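Local coordinates for protein inosine-uridine nucleoside N-ribohydrolase (Xanthomonas oryzae pv. oryzae, PDB 4KL0) that binds calcium and probably hydrolyses N-glycosyl bonds of nucleosides, as nucleoside hydrolases do, at residues V168-I181 and L210-L224. Sequence-based numbering, arbitrary orientation.
Sequences VREKVASITIMGGI and LYRRAQQLGIPLRIL
Ile175 and Ile177 share one conformation, with CG1 turned opposite the carbonyl carbon (chi1 near -60° in both) and the chain then extended, which brings both CD1 methyls against helix 204-216. There Ile175 CD1 meets Ala214 CB at 3.8 Å. Ile177 CD1 reaches Tyr211 CE1 at an oblique angle, 3.8 Å away, and also packs against Leu210 CD2. Strand 221-224 supplies the flanks of this layer: Leu221 CD2 touches both Ile175 CB and Ile177 CD1, while Ile223, its chain bent at chi2, lays CD1 alongside Ile177 CD1 at 3.6 Å. Ile219, in the turn before the strand, packs CG2 against Ile175 CG1.

The two strands run parallel, 16° apart, and five backbone bonds join them, from Ile175 N to Pro220 O through Gly179 N to Leu224 O; the straightest, Leu224 N to Ile177 O, has an angle of 167° at the hydrogen. Beyond Gly179 in the chain, Gly180 N gives a weak bond to Tyr211 OH (3.3 Å), which makes another weak one with Asn200. At the other end, a water donates to both Arg169 O (2.8 Å) and Leu217 O, near the Schellman motif at Gly218 that ends helix 204-216.

On the reverse face Thr176 and Arg222 lie side by side, and the guanidinium of Arg222 continues to a salt bridge with Glu348 on the next strand. Met178, on this same face, packs against Asp318, a calcium ligand.

Strand 172-178, helix 204-216 and strand 221-224 thus form a beta-alpha-beta crossover, the helix nearly antiparallel to strand 172-178. Hydrocarbon packing fastens the helix to the sheet, whereas the backbone ladder sets the strand register; Met178, at its far end, has its side chain about 7 Å from the bound calcium.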
ATOM      1  N   VAL A 168      -6.280 -20.566   6.639  1.00 28.06           N
ATOM      2  CA  VAL A 168      -5.190 -19.738   6.111  1.00 24.60           C
ATOM      3  C   VAL A 168      -3.980 -20.620   5.881  1.00 22.49           C
ATOM      4  O   VAL A 168      -3.187 -20.445   4.952  1.00 25.67           O
ATOM      5  CB  VAL A 168      -4.832 -18.554   7.104  1.00 22.39           C
ATOM      6  CG1 VAL A 168      -3.553 -17.936   6.746  1.00 28.97           C
ATOM      7  CG2 VAL A 168      -5.855 -17.462   7.057  1.00 22.98           C
ATOM      8  N   ARG A 169      -3.851 -21.631   6.719  1.00 29.11           N
ATOM      9  CA  ARG A 169      -2.691 -22.495   6.615  1.00 28.72           C
ATOM     10  C   ARG A 169      -2.672 -23.184   5.244  1.00 28.39           C
ATOM     11  O   ARG A 169      -1.630 -23.308   4.634  1.00 30.88           O
ATOM     12  CB  ARG A 169      -2.677 -23.505   7.790  1.00 32.42           C
ATOM     13  CG  ARG A 169      -1.375 -24.318   7.896  1.00 33.10           C
ATOM     14  CD  ARG A 169      -1.389 -25.265   9.120  1.00 36.36           C
ATOM     15  NE  ARG A 169      -2.768 -25.637   9.470  1.00 41.56           N
ATOM     16  CZ  ARG A 169      -3.259 -25.639  10.713  1.00 42.83           C
ATOM     17  NH1 ARG A 169      -2.483 -25.304  11.754  1.00 41.91           N
ATOM     18  NH2 ARG A 169      -4.531 -25.985  10.921  1.00 41.20           N
ATOM     19  N   GLU A 170      -3.841 -23.559   4.717  1.00 28.48           N
ATOM     20  CA  GLU A 170      -3.885 -24.263   3.437  1.00 30.16           C
ATOM     21  C   GLU A 170      -4.270 -23.375   2.241  1.00 31.28           C
ATOM     22  O   GLU A 170      -4.051 -23.760   1.079  1.00 30.13           O
ATOM     23  CB  GLU A 170      -4.802 -25.490   3.551  1.00 32.11           C
ATOM     24  CG  GLU A 170      -4.387 -26.346   4.785  1.00 32.68           C
ATOM     25  CD  GLU A 170      -5.325 -27.518   5.080  1.00 34.19           C
ATOM     26  OE1 GLU A 170      -5.667 -27.669   6.284  1.00 33.28           O
ATOM     27  OE2 GLU A 170      -5.684 -28.292   4.133  1.00 30.28           O
ATOM     28  N   LYS A 171      -4.805 -22.181   2.503  1.00 26.39           N
ATOM     29  CA  LYS A 171      -5.270 -21.337   1.398  1.00 22.61           C
ATOM     30  C   LYS A 171      -4.550 -19.954   1.216  1.00 25.70           C
ATOM     31  O   LYS A 171      -4.914 -19.186   0.315  1.00 23.98           O
ATOM     32  CB  LYS A 171      -6.765 -21.126   1.519  1.00 28.01           C
ATOM     33  CG  LYS A 171      -7.573 -22.444   1.517  1.00 30.32           C
ATOM     34  CD  LYS A 171      -7.804 -22.947   0.090  1.00 33.78           C
ATOM     35  CE  LYS A 171      -8.830 -24.087   0.033  1.00 37.70           C
ATOM     36  NZ  LYS A 171      -8.237 -25.471  -0.178  1.00 43.62           N
ATOM     37  N   VAL A 172      -3.551 -19.640   2.028  1.00 22.31           N
ATOM     38  CA  VAL A 172      -2.855 -18.353   1.805  1.00 22.87           C
ATOM     39  C   VAL A 172      -1.430 -18.612   1.393  1.00 21.83           C
ATOM     40  O   VAL A 172      -0.645 -19.257   2.128  1.00 23.94           O
ATOM     41  CB  VAL A 172      -2.937 -17.424   3.032  1.00 20.62           C
ATOM     42  CG1 VAL A 172      -1.982 -16.201   2.907  1.00 18.65           C
ATOM     43  CG2 VAL A 172      -4.367 -16.963   3.239  1.00 22.09           C
ATOM     44  N   ALA A 173      -1.069 -18.117   0.219  1.00 19.24           N
ATOM     45  CA  ALA A 173       0.281 -18.305  -0.313  1.00 19.49           C
ATOM     46  C   ALA A 173       1.426 -17.558   0.376  1.00 22.37           C
ATOM     47  O   ALA A 173       2.505 -18.127   0.610  1.00 22.22           O
ATOM     48  CB  ALA A 173       0.306 -18.032  -1.827  1.00 22.76           C
ATOM     49  N   SER A 174       1.188 -16.287   0.725  1.00 17.98           N
ATOM     50  CA  SER A 174       2.212 -15.481   1.364  1.00 17.83           C
ATOM     51  C   SER A 174       1.491 -14.301   1.924  1.00 15.41           C
ATOM     52  O   SER A 174       0.341 -14.006   1.549  1.00 17.02           O
ATOM     53  CB  SER A 174       3.242 -14.941   0.363  1.00 19.75           C
ATOM     54  OG  SER A 174       2.595 -14.164  -0.657  1.00 22.97           O
ATOM     55  N   ILE A 175       2.196 -13.622   2.807  1.00 14.56           N
ATOM     56  CA  ILE A 175       1.717 -12.354   3.389  1.00 13.17           C
ATOM     57  C   ILE A 175       2.841 -11.358   3.153  1.00 14.36           C
ATOM     58  O   ILE A 175       3.982 -11.558   3.591  1.00 15.58           O
ATOM     59  CB  ILE A 175       1.446 -12.452   4.896  1.00 14.69           C
ATOM     60  CG1 ILE A 175       0.388 -13.507   5.191  1.00 16.17           C
ATOM     61  CG2 ILE A 175       1.063 -11.047   5.445  1.00 15.14           C
ATOM     62  CD1 ILE A 175       0.150 -13.751   6.679  1.00 19.30           C
ATOM     63  N   THR A 176       2.535 -10.251   2.485  1.00 13.09           N
ATOM     64  CA  THR A 176       3.556  -9.261   2.148  1.00 12.12           C
ATOM     65  C   THR A 176       3.133  -7.973   2.821  1.00 13.63           C
ATOM     66  O   THR A 176       1.965  -7.578   2.727  1.00 14.59           O
ATOM     67  CB  THR A 176       3.609  -8.985   0.604  1.00 14.60           C
ATOM     68  OG1 THR A 176       3.790 -10.236  -0.083  1.00 14.69           O
ATOM     69  CG2 THR A 176       4.771  -8.094   0.200  1.00 14.50           C
ATOM     70  N   ILE A 177       4.051  -7.355   3.546  1.00 11.70           N
ATOM     71  CA  ILE A 177       3.650  -6.290   4.488  1.00 11.09           C
ATOM     72  C   ILE A 177       4.571  -5.097   4.297  1.00 13.30           C
ATOM     73  O   ILE A 177       5.797  -5.265   4.168  1.00 15.27           O
ATOM     74  CB  ILE A 177       3.859  -6.750   5.986  1.00 14.31           C
ATOM     75  CG1 ILE A 177       3.046  -8.004   6.278  1.00 14.21           C
ATOM     76  CG2 ILE A 177       3.502  -5.598   6.982  1.00 15.58           C
ATOM     77  CD1 ILE A 177       3.416  -8.651   7.673  1.00 17.43           C
ATOM     78  N   MET A 178       4.022  -3.884   4.317  1.00 10.64           N
ATOM     79  CA  MET A 178       4.820  -2.675   4.319  1.00 11.60           C
ATOM     80  C   MET A 178       5.044  -2.370   5.792  1.00 13.29           C
ATOM     81  O   MET A 178       4.144  -1.894   6.502  1.00 10.56           O
ATOM     82  CB  MET A 178       3.997  -1.543   3.631  1.00 11.51           C
ATOM     83  CG  MET A 178       4.794  -0.290   3.230  1.00 12.93           C
ATOM     84  SD  MET A 178       5.410   0.780   4.627  1.00  8.55           S
ATOM     85  CE  MET A 178       7.191   0.542   4.326  1.00 13.89           C
ATOM     86  N   GLY A 179       6.220  -2.717   6.288  1.00 11.93           N
ATOM     87  CA  GLY A 179       6.334  -2.834   7.733  1.00 15.20           C
ATOM     88  C   GLY A 179       7.793  -2.705   8.137  1.00 14.11           C
ATOM     89  O   GLY A 179       8.515  -1.939   7.545  1.00 16.15           O
ATOM     90  N   GLY A 180       8.176  -3.460   9.161  1.00 15.40           N
ATOM     91  CA  GLY A 180       9.586  -3.440   9.530  1.00 16.28           C
ATOM     92  C   GLY A 180       9.789  -4.488  10.606  1.00 14.01           C
ATOM     93  O   GLY A 180       8.879  -4.841  11.361  1.00 17.18           O
ATOM     94  N   ILE A 181      11.016  -5.006  10.637  1.00 17.59           N
ATOM     95  CA  ILE A 181      11.398  -6.122  11.452  1.00 18.63           C
ATOM     96  C   ILE A 181      12.175  -5.549  12.640  1.00 17.33           C
ATOM     97  O   ILE A 181      13.124  -4.773  12.427  1.00 18.78           O
ATOM     98  CB  ILE A 181      12.302  -7.058  10.582  1.00 22.19           C
ATOM     99  CG1 ILE A 181      11.452  -7.735   9.456  1.00 20.01           C
ATOM    100  CG2 ILE A 181      12.994  -8.124  11.430  1.00 23.81           C
ATOM    101  CD1 ILE A 181      12.295  -8.605   8.519  1.00 22.58           C
ATOM    102  N   LEU A 210       0.187 -10.986  14.251  1.00 14.39           N
ATOM    103  CA  LEU A 210       0.225 -11.386  12.845  1.00 15.74           C
ATOM    104  C   LEU A 210       1.575 -11.977  12.462  1.00 16.10           C
ATOM    105  O   LEU A 210       1.593 -13.087  11.860  1.00 17.21           O
ATOM    106  CB  LEU A 210      -0.210 -10.229  11.898  1.00 14.57           C
ATOM    107  CG  LEU A 210      -0.178 -10.565  10.413  1.00 15.41           C
ATOM    108  CD1 LEU A 210      -1.348 -11.472  10.011  1.00 18.28           C
ATOM    109  CD2 LEU A 210      -0.210  -9.269   9.579  1.00 19.62           C
ATOM    110  N   TYR A 211       2.685 -11.287  12.802  1.00 15.53           N
ATOM    111  CA  TYR A 211       4.035 -11.718  12.426  1.00 17.15           C
ATOM    112  C   TYR A 211       4.251 -13.069  13.067  1.00 19.88           C
ATOM    113  O   TYR A 211       4.760 -14.003  12.432  1.00 19.11           O
ATOM    114  CB  TYR A 211       5.093 -10.775  12.981  1.00 17.20           C
ATOM    115  CG  TYR A 211       5.360  -9.490  12.169  1.00 17.48           C
ATOM    116  CD1 TYR A 211       4.308  -8.638  11.780  1.00 16.38           C
ATOM    117  CD2 TYR A 211       6.677  -9.089  11.846  1.00 16.01           C
ATOM    118  CE1 TYR A 211       4.575  -7.460  11.124  1.00 15.24           C
ATOM    119  CE2 TYR A 211       6.928  -7.901  11.194  1.00 17.32           C
ATOM    120  CZ  TYR A 211       5.872  -7.069  10.841  1.00 17.90           C
ATOM    121  OH  TYR A 211       6.099  -5.861  10.215  1.00 17.70           O
ATOM    122  N   ARG A 212       3.866 -13.169  14.335  1.00 18.18           N
ATOM    123  CA  ARG A 212       4.063 -14.417  15.074  1.00 19.33           C
ATOM    124  C   ARG A 212       3.208 -15.540  14.500  1.00 19.33           C
ATOM    125  O   ARG A 212       3.732 -16.628  14.259  1.00 21.98           O
ATOM    126  CB  ARG A 212       3.766 -14.204  16.569  1.00 19.50           C
ATOM    127  CG  ARG A 212       3.716 -15.529  17.364  1.00 21.25           C
ATOM    128  CD  ARG A 212       3.586 -15.250  18.869  1.00 25.35           C
ATOM    129  NE  ARG A 212       2.245 -14.780  19.199  1.00 26.78           N
ATOM    130  CZ  ARG A 212       2.000 -13.590  19.765  1.00 27.60           C
ATOM    131  NH1 ARG A 212       3.016 -12.781  20.074  1.00 29.36           N
ATOM    132  NH2 ARG A 212       0.747 -13.228  20.043  1.00 27.36           N
ATOM    133  N   ARG A 213       1.910 -15.325  14.293  1.00 17.06           N
ATOM    134  CA  ARG A 213       1.055 -16.413  13.879  1.00 18.79           C
ATOM    135  C   ARG A 213       1.343 -16.869  12.456  1.00 22.60           C
ATOM    136  O   ARG A 213       1.085 -18.032  12.132  1.00 25.24           O
ATOM    137  CB  ARG A 213      -0.418 -16.079  14.068  1.00 19.88           C
ATOM    138  CG  ARG A 213      -1.398 -17.229  13.930  1.00 21.10           C
ATOM    139  CD  ARG A 213      -1.331 -18.190  15.163  1.00 26.88           C
ATOM    140  NE  ARG A 213      -2.310 -19.287  15.067  1.00 29.25           N
ATOM    141  CZ  ARG A 213      -2.094 -20.517  15.556  1.00 30.06           C
ATOM    142  NH1 ARG A 213      -0.929 -20.793  16.138  1.00 28.24           N
ATOM    143  NH2 ARG A 213      -3.022 -21.480  15.453  1.00 30.95           N
ATOM    144  N   ALA A 214       1.849 -15.975  11.602  1.00 17.70           N
ATOM    145  CA  ALA A 214       2.036 -16.332  10.213  1.00 20.93           C
ATOM    146  C   ALA A 214       3.145 -17.369  10.238  1.00 23.29           C
ATOM    147  O   ALA A 214       3.070 -18.417   9.570  1.00 21.76           O
ATOM    148  CB  ALA A 214       2.492 -15.071   9.399  1.00 18.50           C
ATOM    149  N   GLN A 215       4.140 -17.099  11.059  1.00 17.81           N
ATOM    150  CA  GLN A 215       5.311 -17.980  11.191  1.00 23.43           C
ATOM    151  C   GLN A 215       4.947 -19.316  11.856  1.00 25.32           C
ATOM    152  O   GLN A 215       5.410 -20.368  11.404  1.00 26.31           O
ATOM    153  CB  GLN A 215       6.447 -17.300  11.917  1.00 20.10           C
ATOM    154  CG  GLN A 215       7.193 -16.198  11.098  1.00 19.20           C
ATOM    155  CD  GLN A 215       8.118 -15.351  11.972  1.00 21.36           C
ATOM    156  OE1 GLN A 215       9.350 -15.563  12.013  1.00 20.92           O
ATOM    157  NE2 GLN A 215       7.528 -14.348  12.668  1.00 21.49           N
ATOM    158  N   GLN A 216       4.102 -19.282  12.891  1.00 24.24           N
ATOM    159  CA  GLN A 216       3.584 -20.523  13.497  1.00 25.14           C
ATOM    160  C   GLN A 216       2.771 -21.365  12.521  1.00 27.33           C
ATOM    161  O   GLN A 216       2.748 -22.616  12.615  1.00 29.46           O
ATOM    162  CB  GLN A 216       2.739 -20.200  14.721  1.00 22.45           C
ATOM    163  CG  GLN A 216       3.574 -19.519  15.746  1.00 25.24           C
ATOM    164  CD  GLN A 216       2.811 -19.147  17.000  1.00 24.16           C
ATOM    165  OE1 GLN A 216       1.584 -19.072  17.018  1.00 25.20           O
ATOM    166  NE2 GLN A 216       3.558 -18.945  18.068  1.00 25.40           N
ATOM    167  N   LEU A 217       2.073 -20.701  11.599  1.00 26.05           N
ATOM    168  CA  LEU A 217       1.262 -21.389  10.617  1.00 24.69           C
ATOM    169  C   LEU A 217       2.071 -21.762   9.335  1.00 23.71           C
ATOM    170  O   LEU A 217       1.525 -22.400   8.420  1.00 29.06           O
ATOM    171  CB  LEU A 217       0.010 -20.582  10.287  1.00 24.35           C
ATOM    172  CG  LEU A 217      -1.115 -20.310  11.283  1.00 24.92           C
ATOM    173  CD1 LEU A 217      -2.109 -19.402  10.617  1.00 28.18           C
ATOM    174  CD2 LEU A 217      -1.839 -21.610  11.624  1.00 29.32           C
ATOM    175  N   GLY A 218       3.348 -21.391   9.277  1.00 23.10           N
ATOM    176  CA  GLY A 218       4.196 -21.723   8.141  1.00 23.02           C
ATOM    177  C   GLY A 218       3.886 -20.929   6.885  1.00 21.89           C
ATOM    178  O   GLY A 218       4.192 -21.354   5.759  1.00 23.72           O
ATOM    179  N   ILE A 219       3.305 -19.739   7.047  1.00 20.26           N
ATOM    180  CA  ILE A 219       2.986 -18.930   5.854  1.00 19.78           C
ATOM    181  C   ILE A 219       4.113 -17.951   5.570  1.00 17.07           C
ATOM    182  O   ILE A 219       4.441 -17.141   6.440  1.00 19.21           O
ATOM    183  CB  ILE A 219       1.751 -18.135   6.095  1.00 18.80           C
ATOM    184  CG1 ILE A 219       0.617 -19.071   6.383  1.00 23.69           C
ATOM    185  CG2 ILE A 219       1.443 -17.240   4.890  1.00 19.03           C
ATOM    186  CD1 ILE A 219      -0.420 -18.439   7.127  1.00 26.59           C
ATOM    187  N   PRO A 220       4.722 -17.996   4.371  1.00 17.94           N
ATOM    188  CA  PRO A 220       5.876 -17.126   4.074  1.00 18.13           C
ATOM    189  C   PRO A 220       5.513 -15.639   4.306  1.00 16.61           C
ATOM    190  O   PRO A 220       4.436 -15.228   3.889  1.00 17.35           O
ATOM    191  CB  PRO A 220       6.134 -17.345   2.583  1.00 21.48           C
ATOM    192  CG  PRO A 220       5.530 -18.745   2.312  1.00 22.94           C
ATOM    193  CD  PRO A 220       4.343 -18.882   3.252  1.00 19.20           C
ATOM    194  N   LEU A 221       6.406 -14.898   4.928  1.00 16.80           N
ATOM    195  CA  LEU A 221       6.246 -13.451   5.141  1.00 18.00           C
ATOM    196  C   LEU A 221       7.246 -12.694   4.334  1.00 18.08           C
ATOM    197  O   LEU A 221       8.434 -13.053   4.290  1.00 19.92           O
ATOM    198  CB  LEU A 221       6.533 -13.106   6.613  1.00 20.80           C
ATOM    199  CG  LEU A 221       5.551 -13.281   7.739  1.00 19.93           C
ATOM    200  CD1 LEU A 221       6.251 -12.783   9.033  1.00 19.07           C
ATOM    201  CD2 LEU A 221       4.272 -12.470   7.443  1.00 19.85           C
ATOM    202  N   ARG A 222       6.841 -11.605   3.674  1.00 13.97           N
ATOM    203  CA  ARG A 222       7.794 -10.795   2.961  1.00 15.83           C
ATOM    204  C   ARG A 222       7.561  -9.353   3.420  1.00 16.43           C
ATOM    205  O   ARG A 222       6.430  -8.881   3.330  1.00 16.18           O
ATOM    206  CB  ARG A 222       7.591 -10.876   1.451  1.00 14.95           C
ATOM    207  CG  ARG A 222       8.613 -10.067   0.656  1.00 17.54           C
ATOM    208  CD  ARG A 222       8.461 -10.354  -0.848  1.00 18.81           C
ATOM    209  NE  ARG A 222       8.939 -11.711  -1.062  1.00 21.44           N
ATOM    210  CZ  ARG A 222       8.915 -12.323  -2.236  1.00 26.13           C
ATOM    211  NH1 ARG A 222       8.448 -11.678  -3.307  1.00 25.04           N
ATOM    212  NH2 ARG A 222       9.382 -13.557  -2.334  1.00 26.79           N
ATOM    213  N   ILE A 223       8.588  -8.729   3.980  1.00 14.82           N
ATOM    214  CA  ILE A 223       8.414  -7.437   4.681  1.00 13.57           C
ATOM    215  C   ILE A 223       9.204  -6.398   3.913  1.00 15.80           C
ATOM    216  O   ILE A 223      10.451  -6.479   3.755  1.00 17.08           O
ATOM    217  CB  ILE A 223       8.929  -7.440   6.116  1.00 14.50           C
ATOM    218  CG1 ILE A 223       8.384  -8.571   7.013  1.00 18.77           C
ATOM    219  CG2 ILE A 223       8.608  -6.064   6.771  1.00 16.58           C
ATOM    220  CD1 ILE A 223       6.949  -8.525   7.246  1.00 21.98           C
ATOM    221  N   LEU A 224       8.499  -5.413   3.389  1.00 13.22           N
ATOM    222  CA  LEU A 224       9.158  -4.366   2.618  1.00 13.98           C
ATOM    223  C   LEU A 224       9.250  -3.150   3.522  1.00 16.53           C
ATOM    224  O   LEU A 224       8.272  -2.806   4.187  1.00 17.63           O
ATOM    225  CB  LEU A 224       8.301  -3.962   1.407  1.00 13.63           C
ATOM    226  CG  LEU A 224       8.992  -2.985   0.435  1.00 17.16           C
ATOM    227  CD1 LEU A 224       8.840  -3.442  -0.982  1.00 16.67           C
ATOM    228  CD2 LEU A 224       8.473  -1.471   0.599  1.00 14.68           C
TER
HETATM  229  O   HOH W   1       0.800 -23.637   5.943  1.00 33.04           O